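Local coordinates for O-methyltransferase, putative (Bacillus cereus, PDB 3DUW), which probably transfers a methyl group from S-adenosyl-L-methionine to a hydroxyl oxygen of its substrate, and is captured here with the by-product S-adenosyl-L-homocysteine, at residues Glu27-Asn32 with Asn102-Ala106; His40-Gln46 with Thr207-Lys211; Asn61-Thr67 with Arg85-Glu90; Asn146-Glu151 with Arg189-Ile194. One frame throughout, in Å; residues are numbered along the deposited sequence.

Contact 1: Glu27-Asn32 with Asn102-Ala106; sequences EVLQVN and NIERA
Two helical turns meet, 27-32 from helix 23-34 and 102-106 from the C-terminal end of helix 93-105, V28 CA lying 5.7 Å from N102 CA. Segment 27-32 is all helix; A106 leaves its helix at phi/psi -89/4. N102 points toward the partner in rotamer m (chi2 -32°), its amide between the helices. Its OD1 accepts from R105 NH1 (2.9 Å) and R105 NH2 (3.0 Å), curling the arginine back along its own helix, chi1 off-well at -149°, chi2 t, chi3 m and chi4 98°. Here helix 23-34 packs against helix 93-105 of the Rossmann-like methyltransferase fold. N102 ND2 gives a weak hydrogen bond to N32 OD1 (2.9 Å; N32 chi1 m, chi2 -3°) and a full one to G69 O. Both valines are t: V31 CG2 lies over one guanidinium face, 4.0 Å from R105 NH2, while V28 CG2 meets its edge, 4.2 Å from R105 NH1. Compact branches suit this close approach. E27 (m, t) reaches R105 through water 1, 2.9 Å from both E27 OE1 and R105 NH1.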
# COMPACT_ATOMS: atom_id res chain seq x y z
N GLU A 27 1.55 9.88 23.63
CA GLU A 27 2.46 9.68 24.75
C GLU A 27 3.70 8.93 24.28
O GLU A 27 4.81 9.27 24.67
CB GLU A 27 1.80 8.85 25.85
CG GLU A 27 0.72 9.54 26.65
CD GLU A 27 0.18 8.64 27.75
OE1 GLU A 27 -0.25 7.51 27.44
OE2 GLU A 27 0.20 9.07 28.92
N VAL A 28 3.49 7.91 23.46
CA VAL A 28 4.60 7.11 22.94
C VAL A 28 5.64 8.00 22.26
O VAL A 28 6.83 7.91 22.56
CB VAL A 28 4.09 6.04 21.94
CG1 VAL A 28 5.27 5.37 21.25
CG2 VAL A 28 3.26 5.00 22.67
N LEU A 29 5.19 8.87 21.36
CA LEU A 29 6.11 9.75 20.66
C LEU A 29 6.77 10.77 21.60
O LEU A 29 7.93 11.12 21.42
CB LEU A 29 5.39 10.45 19.50
CG LEU A 29 4.91 9.52 18.38
CD1 LEU A 29 4.05 10.31 17.40
CD2 LEU A 29 6.12 8.90 17.68
N GLN A 30 6.02 11.23 22.59
CA GLN A 30 6.56 12.19 23.56
C GLN A 30 7.66 11.54 24.39
O GLN A 30 8.69 12.15 24.66
CB GLN A 30 5.46 12.70 24.49
CG GLN A 30 4.48 13.65 23.82
CD GLN A 30 3.27 13.95 24.70
OE1 GLN A 30 2.41 14.75 24.34
NE2 GLN A 30 3.21 13.30 25.86
N VAL A 31 7.43 10.29 24.81
CA VAL A 31 8.43 9.58 25.60
C VAL A 31 9.66 9.31 24.74
O VAL A 31 10.79 9.48 25.20
CB VAL A 31 7.85 8.25 26.14
CG1 VAL A 31 8.96 7.42 26.78
CG2 VAL A 31 6.76 8.55 27.16
N ASN A 32 9.46 8.90 23.49
CA ASN A 32 10.59 8.64 22.60
C ASN A 32 11.46 9.89 22.49
O ASN A 32 12.69 9.82 22.59
CB ASN A 32 10.10 8.23 21.20
CG ASN A 32 9.53 6.82 21.16
OD1 ASN A 32 9.53 6.10 22.16
ND2 ASN A 32 9.05 6.41 19.98
N ASN A 102 6.49 1.44 26.18
CA ASN A 102 5.43 2.03 25.37
C ASN A 102 4.40 0.98 25.00
O ASN A 102 3.20 1.24 25.02
CB ASN A 102 6.01 2.65 24.10
CG ASN A 102 6.74 3.95 24.38
OD1 ASN A 102 6.38 4.69 25.29
ND2 ASN A 102 7.77 4.24 23.59
N ILE A 103 4.88 -0.22 24.66
CA ILE A 103 3.99 -1.31 24.29
C ILE A 103 3.12 -1.69 25.49
O ILE A 103 1.93 -2.00 25.33
CB ILE A 103 4.81 -2.52 23.80
CG1 ILE A 103 5.46 -2.18 22.46
CG2 ILE A 103 3.92 -3.75 23.68
CD1 ILE A 103 6.44 -3.21 21.96
N GLU A 104 3.70 -1.64 26.68
CA GLU A 104 2.96 -1.97 27.90
C GLU A 104 1.90 -0.91 28.18
O GLU A 104 0.77 -1.23 28.56
CB GLU A 104 3.92 -2.07 29.09
CG GLU A 104 3.23 -2.29 30.43
CD GLU A 104 2.43 -3.57 30.47
OE1 GLU A 104 3.03 -4.65 30.30
OE2 GLU A 104 1.20 -3.50 30.68
N ARG A 105 2.26 0.36 27.98
CA ARG A 105 1.32 1.44 28.22
C ARG A 105 0.15 1.35 27.24
O ARG A 105 -0.95 1.83 27.53
CB ARG A 105 2.02 2.80 28.10
CG ARG A 105 1.42 3.88 29.00
CD ARG A 105 2.18 5.20 28.96
NE ARG A 105 3.62 5.03 29.10
CZ ARG A 105 4.47 4.99 28.07
NH1 ARG A 105 4.01 5.14 26.83
NH2 ARG A 105 5.76 4.80 28.27
N ALA A 106 0.40 0.74 26.09
CA ALA A 106 -0.63 0.57 25.07
C ALA A 106 -1.40 -0.73 25.30
O ALA A 106 -2.26 -1.10 24.51
CB ALA A 106 0.01 0.57 23.68
O HOH W 1 1.32 5.63 25.95

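Contact 2: His40-Gln46 with Thr207-Lys211; sequences HDVSPTQ and TVGSK. With SAH (S-adenosyl-L-homocysteine), chain C.
K211, just beyond strand 200-209, spans the gap to the loop entering helix 44-57, which takes a long side chain; S43 CA and K211 CA lie 6.9 Å apart. Residues 41-43 are extended (psi 154 to 166°) before P44 starts the helix. With chi1 m, chi2 t, chi3 p and chi4 t, K211 NZ hydrogen-bonds to D41 O (2.9 Å), water 2 (2.9 Å) and water 3 (2.7 Å), as many partners as it has protons; H40 O, 3.3 Å from K211 NZ, is a weak further acceptor. Water 2 donates to H40 O at 3.2 Å, water 3 to Q46 OE1 at 2.8 Å. S43 and Q46 form a capping box: Q46 N donates to S43 OG (3.2 Å) and S43 N to Q46 OE1 (3.0 Å; S43 p, Q46 m, t); serine's short hydroxyl suits the N-cap. Water 4 joins Q46 NE2 (2.8 Å) to T207 OG1 (3.0 Å). Loop 40-42 lines the cofactor pocket, where V42 N donates to the SAH carboxylate O (3.0 Å). D41 and V42 rest on helix 71-77, T45 packs on helix 4-18, and T207 and V208 pair with an antiparallel strand of the second subunit, carrying the sheet across the dimer.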
# COMPACT_ATOMS: atom_id res chain seq x y z
N HIS A 40 12.74 8.60 13.93
CA HIS A 40 12.72 7.68 12.80
C HIS A 40 11.50 6.76 12.79
O HIS A 40 11.46 5.80 12.02
CB HIS A 40 13.99 6.83 12.76
CG HIS A 40 15.25 7.62 12.57
ND1 HIS A 40 15.27 8.87 12.00
CD2 HIS A 40 16.54 7.31 12.86
CE1 HIS A 40 16.51 9.31 11.95
NE2 HIS A 40 17.30 8.38 12.46
N ASP A 41 10.52 7.05 13.64
CA ASP A 41 9.30 6.24 13.67
C ASP A 41 8.56 6.41 12.35
O ASP A 41 8.69 7.44 11.69
CB ASP A 41 8.34 6.68 14.78
CG ASP A 41 9.04 7.19 16.03
OD1 ASP A 41 9.68 8.26 15.96
OD2 ASP A 41 8.93 6.53 17.09
N VAL A 42 7.78 5.41 11.96
CA VAL A 42 6.98 5.58 10.75
C VAL A 42 6.02 6.72 11.07
O VAL A 42 5.73 7.00 12.23
CB VAL A 42 6.14 4.32 10.40
CG1 VAL A 42 7.06 3.19 9.96
CG2 VAL A 42 5.27 3.91 11.58
N SER A 43 5.54 7.40 10.03
CA SER A 43 4.59 8.49 10.22
C SER A 43 3.25 7.87 10.61
O SER A 43 3.05 6.66 10.46
CB SER A 43 4.41 9.27 8.92
OG SER A 43 3.73 8.47 7.97
N PRO A 44 2.31 8.68 11.11
CA PRO A 44 1.01 8.12 11.49
C PRO A 44 0.28 7.45 10.32
O PRO A 44 -0.32 6.39 10.49
CB PRO A 44 0.26 9.34 12.02
CG PRO A 44 1.35 10.18 12.60
CD PRO A 44 2.43 10.08 11.55
N THR A 45 0.32 8.07 9.14
CA THR A 45 -0.36 7.51 7.98
C THR A 45 0.31 6.22 7.52
O THR A 45 -0.36 5.30 7.02
CB THR A 45 -0.42 8.52 6.81
OG1 THR A 45 0.89 9.02 6.54
CG2 THR A 45 -1.35 9.67 7.16
N GLN A 46 1.63 6.14 7.67
CA GLN A 46 2.36 4.93 7.31
C GLN A 46 2.03 3.84 8.34
O GLN A 46 1.87 2.67 7.99
CB GLN A 46 3.87 5.19 7.30
CG GLN A 46 4.33 6.11 6.19
CD GLN A 46 5.77 6.55 6.34
OE1 GLN A 46 6.40 6.30 7.36
NE2 GLN A 46 6.28 7.22 5.32
N THR A 207 6.96 7.61 -1.79
CA THR A 207 6.01 8.40 -1.02
C THR A 207 6.60 9.70 -0.54
O THR A 207 7.82 9.85 -0.43
CB THR A 207 5.50 7.64 0.23
OG1 THR A 207 6.58 7.48 1.17
CG2 THR A 207 4.96 6.27 -0.16
N VAL A 208 5.72 10.66 -0.27
CA VAL A 208 6.14 11.93 0.29
C VAL A 208 5.20 12.19 1.45
O VAL A 208 4.10 11.64 1.51
CB VAL A 208 6.09 13.11 -0.72
CG1 VAL A 208 7.14 12.92 -1.80
CG2 VAL A 208 4.70 13.24 -1.33
N GLY A 209 5.64 13.02 2.39
CA GLY A 209 4.82 13.31 3.54
C GLY A 209 5.66 14.00 4.58
O GLY A 209 6.71 14.56 4.26
N SER A 210 5.21 13.95 5.83
CA SER A 210 5.92 14.60 6.92
C SER A 210 7.38 14.17 7.10
O SER A 210 8.18 14.93 7.65
CB SER A 210 5.17 14.38 8.23
OG SER A 210 5.02 13.01 8.53
N LYS A 211 7.73 12.97 6.64
CA LYS A 211 9.10 12.48 6.78
C LYS A 211 9.95 12.81 5.56
O LYS A 211 11.15 12.50 5.53
CB LYS A 211 9.11 10.97 7.03
CG LYS A 211 8.48 10.57 8.35
CD LYS A 211 8.67 9.09 8.66
CE LYS A 211 10.13 8.71 8.83
NZ LYS A 211 10.27 7.30 9.29
N SAH C . 10.11 0.81 12.72
CA SAH C . 10.23 1.66 13.96
CB SAH C . 11.49 2.45 13.94
CG SAH C . 12.80 1.69 13.90
SD SAH C . 14.17 2.88 13.57
C SAH C . 9.03 2.67 13.95
O SAH C . 8.26 2.67 12.98
OXT SAH C . 8.91 3.42 14.98
C5' SAH C . 15.45 1.74 13.23
C4' SAH C . 15.83 0.87 14.52
O4' SAH C . 16.85 0.03 14.01
C3' SAH C . 16.50 1.61 15.67
O3' SAH C . 15.77 1.48 16.89
C2' SAH C . 17.94 0.95 15.71
O2' SAH C . 18.51 0.94 17.01
C1' SAH C . 17.66 -0.43 15.13
N9 SAH C . 18.71 -1.12 14.67
C8 SAH C . 19.86 -0.74 13.98
N7 SAH C . 20.67 -1.71 13.69
C5 SAH C . 20.03 -2.87 14.22
C6 SAH C . 20.43 -4.25 14.21
N6 SAH C . 21.57 -4.70 13.66
N1 SAH C . 19.56 -5.11 14.82
C2 SAH C . 18.39 -4.70 15.40
N3 SAH C . 17.97 -3.39 15.43
C4 SAH C . 18.84 -2.53 14.82
O HOH W 2 13.01 6.37 9.24
O HOH W 3 9.14 5.77 7.35
O HOH W 4 4.55 7.98 3.27

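Contact 3: Asn61-Thr67 with Arg85-Glu90. With SAH (S-adenosyl-L-homocysteine), chain C.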
# COMPACT_ATOMS: atom_id res chain seq x y z
N ASN A 61 1.04 -13.89 12.77
CA ASN A 61 2.40 -13.98 13.30
C ASN A 61 3.30 -12.98 12.57
O ASN A 61 3.75 -13.24 11.46
CB ASN A 61 2.92 -15.41 13.15
CG ASN A 61 4.16 -15.67 13.98
OD1 ASN A 61 4.30 -15.14 15.08
ND2 ASN A 61 5.05 -16.51 13.46
N ILE A 62 3.55 -11.86 13.23
CA ILE A 62 4.34 -10.77 12.66
C ILE A 62 5.76 -10.69 13.16
O ILE A 62 6.02 -10.83 14.36
CB ILE A 62 3.66 -9.41 12.94
CG1 ILE A 62 2.23 -9.41 12.40
CG2 ILE A 62 4.47 -8.28 12.33
CD1 ILE A 62 1.45 -8.15 12.74
N LEU A 63 6.69 -10.43 12.24
CA LEU A 63 8.10 -10.27 12.57
C LEU A 63 8.49 -8.86 12.15
O LEU A 63 8.29 -8.47 11.00
CB LEU A 63 8.97 -11.28 11.82
CG LEU A 63 10.48 -11.05 11.91
CD1 LEU A 63 10.95 -11.21 13.35
CD2 LEU A 63 11.21 -12.03 11.00
N GLU A 64 9.02 -8.09 13.09
CA GLU A 64 9.47 -6.73 12.81
C GLU A 64 10.96 -6.63 13.12
O GLU A 64 11.42 -7.13 14.15
CB GLU A 64 8.71 -5.71 13.66
CG GLU A 64 9.25 -4.30 13.53
CD GLU A 64 8.44 -3.32 14.34
OE1 GLU A 64 8.47 -3.40 15.59
OE2 GLU A 64 7.75 -2.47 13.73
N ILE A 65 11.71 -6.00 12.22
CA ILE A 65 13.14 -5.81 12.42
C ILE A 65 13.36 -4.31 12.53
O ILE A 65 13.23 -3.58 11.55
CB ILE A 65 13.95 -6.39 11.24
CG1 ILE A 65 13.53 -7.85 10.98
CG2 ILE A 65 15.44 -6.33 11.56
CD1 ILE A 65 14.25 -8.51 9.81
N GLY A 66 13.67 -3.85 13.74
CA GLY A 66 13.88 -2.43 14.00
C GLY A 66 12.70 -1.90 14.80
O GLY A 66 11.70 -1.47 14.23
N THR A 67 12.83 -1.89 16.14
CA THR A 67 11.74 -1.45 17.02
C THR A 67 11.73 0.03 17.44
O THR A 67 10.64 0.61 17.59
CB THR A 67 11.76 -2.28 18.34
OG1 THR A 67 12.06 -3.66 18.06
CG2 THR A 67 10.42 -2.16 19.04
N ARG A 85 0.40 -12.54 17.26
CA ARG A 85 1.57 -12.09 17.98
C ARG A 85 2.55 -11.33 17.10
O ARG A 85 2.54 -11.47 15.87
CB ARG A 85 2.29 -13.28 18.63
CG ARG A 85 2.75 -14.35 17.65
CD ARG A 85 3.54 -15.44 18.36
NE ARG A 85 3.99 -16.50 17.46
CZ ARG A 85 4.72 -17.54 17.83
NH1 ARG A 85 5.10 -17.66 19.10
NH2 ARG A 85 5.08 -18.47 16.95
N VAL A 86 3.38 -10.52 17.74
CA VAL A 86 4.41 -9.75 17.07
C VAL A 86 5.72 -10.00 17.79
O VAL A 86 5.78 -10.00 19.02
CB VAL A 86 4.15 -8.22 17.15
CG1 VAL A 86 5.28 -7.47 16.45
CG2 VAL A 86 2.81 -7.87 16.53
N VAL A 87 6.76 -10.26 17.01
CA VAL A 87 8.10 -10.45 17.55
C VAL A 87 8.90 -9.35 16.88
O VAL A 87 8.98 -9.30 15.65
CB VAL A 87 8.69 -11.82 17.16
CG1 VAL A 87 10.13 -11.91 17.65
CG2 VAL A 87 7.86 -12.94 17.75
N THR A 88 9.46 -8.44 17.67
CA THR A 88 10.23 -7.34 17.12
C THR A 88 11.66 -7.34 17.65
O THR A 88 11.91 -7.62 18.82
CB THR A 88 9.51 -5.99 17.41
OG1 THR A 88 10.22 -4.93 16.76
CG2 THR A 88 9.41 -5.73 18.90
N LEU A 89 12.60 -7.03 16.76
CA LEU A 89 14.03 -7.05 17.07
C LEU A 89 14.65 -5.66 17.19
O LEU A 89 14.51 -4.82 16.29
CB LEU A 89 14.76 -7.86 16.00
CG LEU A 89 14.06 -9.18 15.63
CD1 LEU A 89 14.89 -9.92 14.59
CD2 LEU A 89 13.87 -10.04 16.87
N GLU A 90 15.37 -5.43 18.29
CA GLU A 90 16.01 -4.14 18.54
C GLU A 90 17.41 -4.31 19.13
O GLU A 90 17.60 -5.00 20.13
CB GLU A 90 15.13 -3.33 19.49
CG GLU A 90 15.71 -2.00 19.92
CD GLU A 90 16.13 -1.14 18.74
OE1 GLU A 90 15.31 -0.98 17.80
OE2 GLU A 90 17.26 -0.62 18.76
N SAH C . 10.11 0.81 12.72
CA SAH C . 10.23 1.66 13.96
CB SAH C . 11.49 2.45 13.94
CG SAH C . 12.80 1.69 13.90
SD SAH C . 14.17 2.88 13.57
C SAH C . 9.03 2.67 13.95
O SAH C . 8.26 2.67 12.98
OXT SAH C . 8.91 3.42 14.98
C5' SAH C . 15.45 1.74 13.23
C4' SAH C . 15.83 0.87 14.52
O4' SAH C . 16.85 0.03 14.01
C3' SAH C . 16.50 1.61 15.67
O3' SAH C . 15.77 1.48 16.89
C2' SAH C . 17.94 0.95 15.71
O2' SAH C . 18.51 0.94 17.01
C1' SAH C . 17.66 -0.43 15.13
N9 SAH C . 18.71 -1.12 14.67
C8 SAH C . 19.86 -0.74 13.98
N7 SAH C . 20.67 -1.71 13.69
C5 SAH C . 20.03 -2.87 14.22
C6 SAH C . 20.43 -4.25 14.21
N6 SAH C . 21.57 -4.70 13.66
N1 SAH C . 19.56 -5.11 14.82
C2 SAH C . 18.39 -4.70 15.40
N3 SAH C . 17.97 -3.39 15.43
C4 SAH C . 18.84 -2.53 14.82
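Strands 61-65 and 85-90 are the two parallel strands of a beta-alpha-beta unit in the Rossmann-like methyltransferase sheet, joined through helix 71-77. Their axes approach to 4.6 Å at 12°, in register from N61 beside R85 to I65 beside L89. The ladder runs through I62 N to R85 O (2.9 Å), V87 N to I62 O (2.8 Å), E64 N to V87 O (2.8 Å) and L89 N to E64 O (2.9 Å). On one face, L63 CD1 nestles near V87 CG1 (4.4 Å) and L89 CD1 (4.3 Å), while I65 CG1 meets L89 CD1 (4.4 Å); helix 119-128 fills the hollows above L63, I65 and L89. On the other, branched I62 CB abuts V86 CG2 (4.0 Å), and L80 covers both. Beside them buried E64 takes a hydrogen bond from T88 OG1 at its OE1 (2.6 Å), and S72 and T73 satisfy the carboxylate further. At the C-terminal ends the chain turns at G66, whose phi/psi of 108/94 would jam a CB against the preceding carbonyl. This bend carries G66 O to the SAH amino N (3.2 Å) and tucks T67 against T88. E90 closes the ribose end of the pocket: the O3' hydroxyl of SAH donates to E90 OE1 and the O2' hydroxyl to E90 OE2, both at 2.7 Å.

Contact 4: Asn146-Glu151 with Arg189-Ile194. With SAH (S-adenosyl-L-homocysteine), chain C.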
# COMPACT_ATOMS: atom_id res chain seq x y z
N ASN A 146 19.73 -4.94 4.80
CA ASN A 146 18.52 -5.44 4.16
C ASN A 146 18.72 -6.72 3.36
O ASN A 146 17.84 -7.57 3.33
CB ASN A 146 17.90 -4.35 3.28
CG ASN A 146 16.87 -3.53 4.03
OD1 ASN A 146 17.02 -3.26 5.22
ND2 ASN A 146 15.81 -3.13 3.34
N PRO A 147 19.88 -6.88 2.69
CA PRO A 147 20.07 -8.12 1.93
C PRO A 147 19.95 -9.35 2.84
O PRO A 147 19.24 -10.30 2.53
CB PRO A 147 21.48 -7.97 1.36
CG PRO A 147 21.59 -6.50 1.16
CD PRO A 147 20.98 -5.93 2.42
N ALA A 148 20.65 -9.31 3.97
CA ALA A 148 20.62 -10.41 4.93
C ALA A 148 19.25 -10.56 5.56
O ALA A 148 18.77 -11.68 5.76
CB ALA A 148 21.69 -10.19 6.00
N TYR A 149 18.60 -9.45 5.89
CA TYR A 149 17.28 -9.52 6.50
C TYR A 149 16.26 -10.10 5.53
O TYR A 149 15.35 -10.82 5.93
CB TYR A 149 16.82 -8.14 6.99
CG TYR A 149 17.71 -7.55 8.07
CD1 TYR A 149 18.35 -8.37 9.01
CD2 TYR A 149 17.89 -6.17 8.16
CE1 TYR A 149 19.17 -7.82 9.99
CE2 TYR A 149 18.71 -5.62 9.15
CZ TYR A 149 19.34 -6.45 10.05
OH TYR A 149 20.17 -5.92 11.01
N PHE A 150 16.42 -9.79 4.24
CA PHE A 150 15.51 -10.32 3.23
C PHE A 150 15.67 -11.84 3.15
O PHE A 150 14.68 -12.57 3.09
CB PHE A 150 15.80 -9.70 1.86
CG PHE A 150 15.03 -10.32 0.73
CD1 PHE A 150 13.64 -10.38 0.77
CD2 PHE A 150 15.70 -10.88 -0.35
CE1 PHE A 150 12.92 -10.99 -0.26
CE2 PHE A 150 14.99 -11.49 -1.39
CZ PHE A 150 13.60 -11.55 -1.35
N GLU A 151 16.91 -12.31 3.17
CA GLU A 151 17.15 -13.75 3.11
C GLU A 151 16.55 -14.44 4.33
O GLU A 151 15.98 -15.52 4.21
CB GLU A 151 18.65 -14.03 3.00
CG GLU A 151 19.24 -13.65 1.65
CD GLU A 151 18.60 -14.40 0.49
OE1 GLU A 151 18.52 -15.64 0.57
OE2 GLU A 151 18.18 -13.76 -0.49
N ARG A 189 21.10 -3.47 -3.03
CA ARG A 189 21.38 -4.91 -2.95
C ARG A 189 20.06 -5.65 -2.70
O ARG A 189 19.84 -6.76 -3.20
CB ARG A 189 22.34 -5.21 -1.79
CG ARG A 189 23.73 -4.60 -1.89
CD ARG A 189 24.51 -5.18 -3.06
NE ARG A 189 24.20 -4.50 -4.30
CZ ARG A 189 24.54 -3.24 -4.57
NH1 ARG A 189 25.23 -2.54 -3.67
NH2 ARG A 189 24.21 -2.69 -5.73
N PHE A 190 19.19 -5.03 -1.91
CA PHE A 190 17.88 -5.56 -1.55
C PHE A 190 16.99 -5.70 -2.80
O PHE A 190 16.42 -6.77 -3.03
CB PHE A 190 17.27 -4.61 -0.51
CG PHE A 190 15.91 -5.02 0.01
CD1 PHE A 190 15.66 -6.31 0.46
CD2 PHE A 190 14.91 -4.06 0.13
CE1 PHE A 190 14.42 -6.63 1.04
CE2 PHE A 190 13.67 -4.37 0.70
CZ PHE A 190 13.42 -5.65 1.15
N TYR A 191 16.89 -4.64 -3.59
CA TYR A 191 16.09 -4.69 -4.82
C TYR A 191 16.61 -5.82 -5.72
O TYR A 191 15.84 -6.62 -6.25
CB TYR A 191 16.20 -3.37 -5.60
CG TYR A 191 15.30 -2.24 -5.13
CD1 TYR A 191 14.02 -2.08 -5.67
CD2 TYR A 191 15.75 -1.30 -4.21
CE1 TYR A 191 13.22 -0.99 -5.30
CE2 TYR A 191 14.96 -0.22 -3.83
CZ TYR A 191 13.69 -0.07 -4.39
OH TYR A 191 12.91 1.01 -4.05
N GLU A 192 17.93 -5.86 -5.89
CA GLU A 192 18.56 -6.87 -6.73
C GLU A 192 18.29 -8.30 -6.26
O GLU A 192 18.02 -9.18 -7.07
CB GLU A 192 20.07 -6.62 -6.79
CG GLU A 192 20.45 -5.36 -7.55
CD GLU A 192 21.84 -4.86 -7.22
OE1 GLU A 192 22.62 -5.62 -6.60
OE2 GLU A 192 22.17 -3.71 -7.57
N LEU A 193 18.36 -8.53 -4.95
CA LEU A 193 18.11 -9.86 -4.42
C LEU A 193 16.67 -10.30 -4.63
O LEU A 193 16.40 -11.46 -4.92
CB LEU A 193 18.47 -9.92 -2.95
CG LEU A 193 19.97 -10.13 -2.72
CD1 LEU A 193 20.30 -9.92 -1.25
CD2 LEU A 193 20.36 -11.53 -3.17
N ILE A 194 15.74 -9.36 -4.47
CA ILE A 194 14.34 -9.65 -4.68
C ILE A 194 14.16 -10.11 -6.12
O ILE A 194 13.46 -11.09 -6.39
CB ILE A 194 13.47 -8.41 -4.42
CG1 ILE A 194 13.49 -8.07 -2.92
CG2 ILE A 194 12.04 -8.65 -4.90
CD1 ILE A 194 12.85 -6.73 -2.59
N SAH C . 10.11 0.81 12.72
CA SAH C . 10.23 1.66 13.96
CB SAH C . 11.49 2.45 13.94
CG SAH C . 12.80 1.69 13.90
SD SAH C . 14.17 2.88 13.57
C SAH C . 9.03 2.67 13.95
O SAH C . 8.26 2.67 12.98
OXT SAH C . 8.91 3.42 14.98
C5' SAH C . 15.45 1.74 13.23
C4' SAH C . 15.83 0.87 14.52
O4' SAH C . 16.85 0.03 14.01
C3' SAH C . 16.50 1.61 15.67
O3' SAH C . 15.77 1.48 16.89
C2' SAH C . 17.94 0.95 15.71
O2' SAH C . 18.51 0.94 17.01
C1' SAH C . 17.66 -0.43 15.13
N9 SAH C . 18.71 -1.12 14.67
C8 SAH C . 19.86 -0.74 13.98
N7 SAH C . 20.67 -1.71 13.69
C5 SAH C . 20.03 -2.87 14.22
C6 SAH C . 20.43 -4.25 14.21
N6 SAH C . 21.57 -4.70 13.66
N1 SAH C . 19.56 -5.11 14.82
C2 SAH C . 18.39 -4.70 15.40
N3 SAH C . 17.97 -3.39 15.43
C4 SAH C . 18.84 -2.53 14.82
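Beside the adenine end of the cofactor pocket, helix 146-155 turns Y149 to the ligand and its other side to helix 182-196. Y149 OH lies 3.2 Å from SAH N6 and is hydrogen-bonded to D142, while the contact with 189-194 forms on residues N146, P147, F150 and E151. The segment axes come within 8.7 Å at 33°, N-to-C directions roughly alike, and the backbones are closest at P147 and F190, whose CA atoms are 4.8 Å apart. Proline suits this tight spot: its short ring lets P147 CG reach R189 CB at 3.3 Å, and P147 CB meets L193 CD1 at 3.5 Å. Both helices pack on the sheet of this Rossmann-like domain, N146 and Y149 against strand 136-139, F190 and I194 against strand 214-221. F150 and F190 fill the groove between the two helices. F190 directs its edge to the face of F150 in an offset edge-to-face pair, centroids 5.7 Å apart and planes at 77°, and F150 CB touches F190 CE1 at 3.5 Å. I194 CG1 sits over the F150 face in a CH-pi contact, 4.0 Å from the centroid. The polar N146 ND2 lies over the F190 face, 3.5 Å from F190 CD2. Nearer solvent, R189 folds its guanidinium along its own helix into a salt bridge with E192, R189 NH2 to E192 OE2 at 2.9 Å.

How the contacts relate
All four contacts belong to one methyltransferase domain built around a mixed sheet. Contact 3 lies deepest, its centre about 8 Å from that of the chain, and is nested in sequence within the loops closed by contacts 1 and 2, whose segments alternate along the chain; contact 4 is nested within contact 2 and follows contact 3. Contacts 1 and 4 lie on opposite sides of the chain's centre, their own centres about 31 Å apart. Contacts 1 and 2 touch through N32 and D41, contacts 3 and 4 through I65 and Y149. Contacts 2, 3 and 4 all reach SAH, so distant parts of the chain share one pocket; contacts 2 and 4 also touch the second subunit, through residues other than those at SAH.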